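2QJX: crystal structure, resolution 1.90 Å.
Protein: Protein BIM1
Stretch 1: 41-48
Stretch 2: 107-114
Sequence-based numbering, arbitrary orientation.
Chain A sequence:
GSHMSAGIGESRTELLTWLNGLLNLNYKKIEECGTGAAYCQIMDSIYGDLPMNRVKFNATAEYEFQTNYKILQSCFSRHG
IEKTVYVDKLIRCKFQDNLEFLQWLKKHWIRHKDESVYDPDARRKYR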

# COMPACT_ATOMS: atom_id res chain seq x y z
N GLN A 41 0.86 2.85 2.72
CA GLN A 41 0.04 4.02 2.98
C GLN A 41 -1.45 3.72 3.07
O GLN A 41 -2.18 4.45 3.74
CB GLN A 41 0.30 5.14 1.98
CG GLN A 41 -0.48 6.40 2.35
CD GLN A 41 0.13 7.67 1.82
OE1 GLN A 41 0.63 7.71 0.70
NE2 GLN A 41 0.07 8.73 2.62
N ILE A 42 -1.92 2.68 2.39
CA ILE A 42 -3.33 2.35 2.51
C ILE A 42 -3.53 1.95 3.97
O ILE A 42 -4.50 2.35 4.62
CB ILE A 42 -3.74 1.17 1.61
CG1 ILE A 42 -3.73 1.62 0.15
CG2 ILE A 42 -5.14 0.69 1.98
CD1 ILE A 42 -4.14 0.53 -0.82
N MSE A 43 -2.60 1.17 4.50
CA MSE A 43 -2.69 0.75 5.89
C MSE A 43 -2.55 1.96 6.82
O MSE A 43 -3.16 2.00 7.89
CB MSE A 43 -1.62 -0.29 6.21
CG MSE A 43 -1.82 -1.62 5.48
SE MSE A 43 -3.50 -2.52 5.88
CE MSE A 43 -2.94 -3.53 7.43
N ASP A 44 -1.77 2.96 6.41
CA ASP A 44 -1.62 4.15 7.25
C ASP A 44 -2.94 4.92 7.30
O ASP A 44 -3.32 5.45 8.34
CB ASP A 44 -0.51 5.08 6.72
CG ASP A 44 -0.18 6.21 7.69
OD1 ASP A 44 0.15 5.91 8.86
OD2 ASP A 44 -0.25 7.41 7.30
N SER A 45 -3.66 4.98 6.18
CA SER A 45 -4.94 5.70 6.17
C SER A 45 -5.93 5.06 7.15
O SER A 45 -6.79 5.74 7.72
CB SER A 45 -5.55 5.71 4.76
OG SER A 45 -5.96 4.42 4.36
N ILE A 46 -5.79 3.75 7.37
CA ILE A 46 -6.67 3.03 8.28
C ILE A 46 -6.21 3.04 9.74
O ILE A 46 -7.00 3.27 10.65
CB ILE A 46 -6.82 1.54 7.87
CG1 ILE A 46 -7.34 1.44 6.43
CG2 ILE A 46 -7.76 0.84 8.84
CD1 ILE A 46 -7.35 0.02 5.88
N TYR A 47 -4.92 2.78 9.96
CA TYR A 47 -4.39 2.72 11.32
C TYR A 47 -3.61 3.94 11.78
O TYR A 47 -3.54 4.22 12.98
CB TYR A 47 -3.53 1.47 11.48
CG TYR A 47 -4.30 0.20 11.20
CD1 TYR A 47 -4.34 -0.34 9.91
CD2 TYR A 47 -5.06 -0.41 12.20
CE1 TYR A 47 -5.11 -1.47 9.63
CE2 TYR A 47 -5.83 -1.54 11.93
CZ TYR A 47 -5.85 -2.06 10.64
OH TYR A 47 -6.64 -3.15 10.37
N GLY A 48 -3.02 4.66 10.83
CA GLY A 48 -2.28 5.86 11.14
C GLY A 48 -1.05 5.73 12.02
O GLY A 48 -0.64 6.72 12.62
N LYS A 107 -10.89 -3.91 0.24
CA LYS A 107 -11.95 -4.45 1.08
C LYS A 107 -11.66 -4.18 2.54
O LYS A 107 -12.57 -3.85 3.31
CB LYS A 107 -12.09 -5.96 0.85
CG LYS A 107 -12.78 -6.33 -0.47
CD LYS A 107 -12.26 -5.47 -1.61
CE LYS A 107 -12.56 -6.03 -2.99
NZ LYS A 107 -11.87 -5.22 -4.03
N HIS A 108 -10.39 -4.32 2.92
CA HIS A 108 -9.98 -4.06 4.29
C HIS A 108 -10.23 -2.59 4.63
O HIS A 108 -10.72 -2.26 5.71
CB HIS A 108 -8.49 -4.39 4.46
CG HIS A 108 -8.06 -4.47 5.89
ND1 HIS A 108 -8.48 -5.47 6.74
CD2 HIS A 108 -7.23 -3.69 6.62
CE1 HIS A 108 -7.94 -5.29 7.93
NE2 HIS A 108 -7.18 -4.22 7.88
N TRP A 109 -9.88 -1.71 3.69
CA TRP A 109 -10.07 -0.27 3.85
C TRP A 109 -11.56 0.05 4.02
O TRP A 109 -11.96 0.79 4.92
CB TRP A 109 -9.52 0.47 2.62
CG TRP A 109 -9.64 1.96 2.69
CD1 TRP A 109 -8.79 2.81 3.33
CD2 TRP A 109 -10.67 2.77 2.12
NE1 TRP A 109 -9.22 4.11 3.18
CE2 TRP A 109 -10.38 4.11 2.44
CE3 TRP A 109 -11.81 2.49 1.36
CZ2 TRP A 109 -11.19 5.17 2.03
CZ3 TRP A 109 -12.62 3.55 0.95
CH2 TRP A 109 -12.30 4.87 1.28
N ILE A 110 -12.39 -0.51 3.14
CA ILE A 110 -13.83 -0.29 3.22
C ILE A 110 -14.38 -0.67 4.58
O ILE A 110 -15.15 0.08 5.18
CB ILE A 110 -14.57 -1.10 2.14
CG1 ILE A 110 -14.30 -0.50 0.76
CG2 ILE A 110 -16.07 -1.14 2.44
CD1 ILE A 110 -14.89 -1.29 -0.38
N ARG A 111 -13.95 -1.82 5.08
CA ARG A 111 -14.42 -2.31 6.37
C ARG A 111 -13.85 -1.63 7.60
O ARG A 111 -14.53 -1.53 8.63
CB ARG A 111 -14.17 -3.82 6.46
CG ARG A 111 -14.62 -4.45 7.78
CD ARG A 111 -14.45 -5.96 7.75
NE ARG A 111 -14.89 -6.58 9.00
CZ ARG A 111 -14.87 -7.89 9.23
NH1 ARG A 111 -14.43 -8.72 8.29
NH2 ARG A 111 -15.28 -8.37 10.39
N HIS A 112 -12.61 -1.14 7.53
CA HIS A 112 -12.01 -0.53 8.71
C HIS A 112 -11.69 0.96 8.73
O HIS A 112 -11.43 1.51 9.80
CB HIS A 112 -10.76 -1.31 9.10
CG HIS A 112 -11.02 -2.74 9.45
ND1 HIS A 112 -11.12 -3.74 8.50
CD2 HIS A 112 -11.24 -3.34 10.65
CE1 HIS A 112 -11.38 -4.89 9.10
NE2 HIS A 112 -11.46 -4.67 10.40
N LYS A 113 -11.70 1.63 7.58
CA LYS A 113 -11.40 3.06 7.57
C LYS A 113 -12.48 3.81 8.35
O LYS A 113 -13.66 3.70 8.02
CB LYS A 113 -11.33 3.60 6.14
CG LYS A 113 -11.05 5.10 6.07
CD LYS A 113 -9.67 5.43 6.60
CE LYS A 113 -9.47 6.94 6.74
NZ LYS A 113 -10.18 7.48 7.93
N ASP A 114 -12.08 4.58 9.36
CA ASP A 114 -13.06 5.32 10.15
C ASP A 114 -13.44 6.67 9.56
O ASP A 114 -13.12 6.97 8.40
CB ASP A 114 -12.58 5.51 11.60
CG ASP A 114 -11.37 6.42 11.70
OD1 ASP A 114 -11.14 7.23 10.78
OD2 ASP A 114 -10.67 6.34 12.73
O HOH W 1 -8.25 6.73 9.84
O HOH W 2 -9.57 4.23 10.51

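Helices 41-47 and 107-112 run nearly parallel, 9° between their directions, with axes 9.9 Å apart at closest approach. Both end at the contact: Gly48 leaves the first helix with positive phi, a conformation that favours glycine, and Lys113 leaves the second. There the backbones come nearest, Ile46 CA lying 4.8 Å from Lys113 CA. Together the stretches bury 381 Å².

Ile46 is the central apolar piece and loses the most surface to the other stretch. Its CD1 packs 3.4 Å from Trp109 CA and its CG2 3.7 Å from His112 CB, so the two branches of the side chain reach successive turns of the partner helix. Trp109 lies alongside, its CD1 3.7 Å from Ile46 CG1 and 3.4 Å from Ser45 OG. Small Ser45 can point toward the partner helix here, and its hydroxyl is satisfied within its own helix by donating to Ile42 O (OG to O, 2.5 Å).

A direct hydrogen bond joins Tyr47 OH to His108 NE2, 2.8 Å. Tyr47 starts away from the partner, but its long ring brings the hydroxyl back to the imidazole edge. Met43, present as selenomethionine, places SE 4.0 Å from His108 CD2.

Just past the second helix, Lys113's aliphatic chain packs by the first (CE 3.1 Å from Ser45 O), while its NZ pairs with Asp114 OD1. Waters bridge back: one accepts from Lys113 NZ and donates to Ser45 O, another accepts from Asp114 N and donates to Ile46 O.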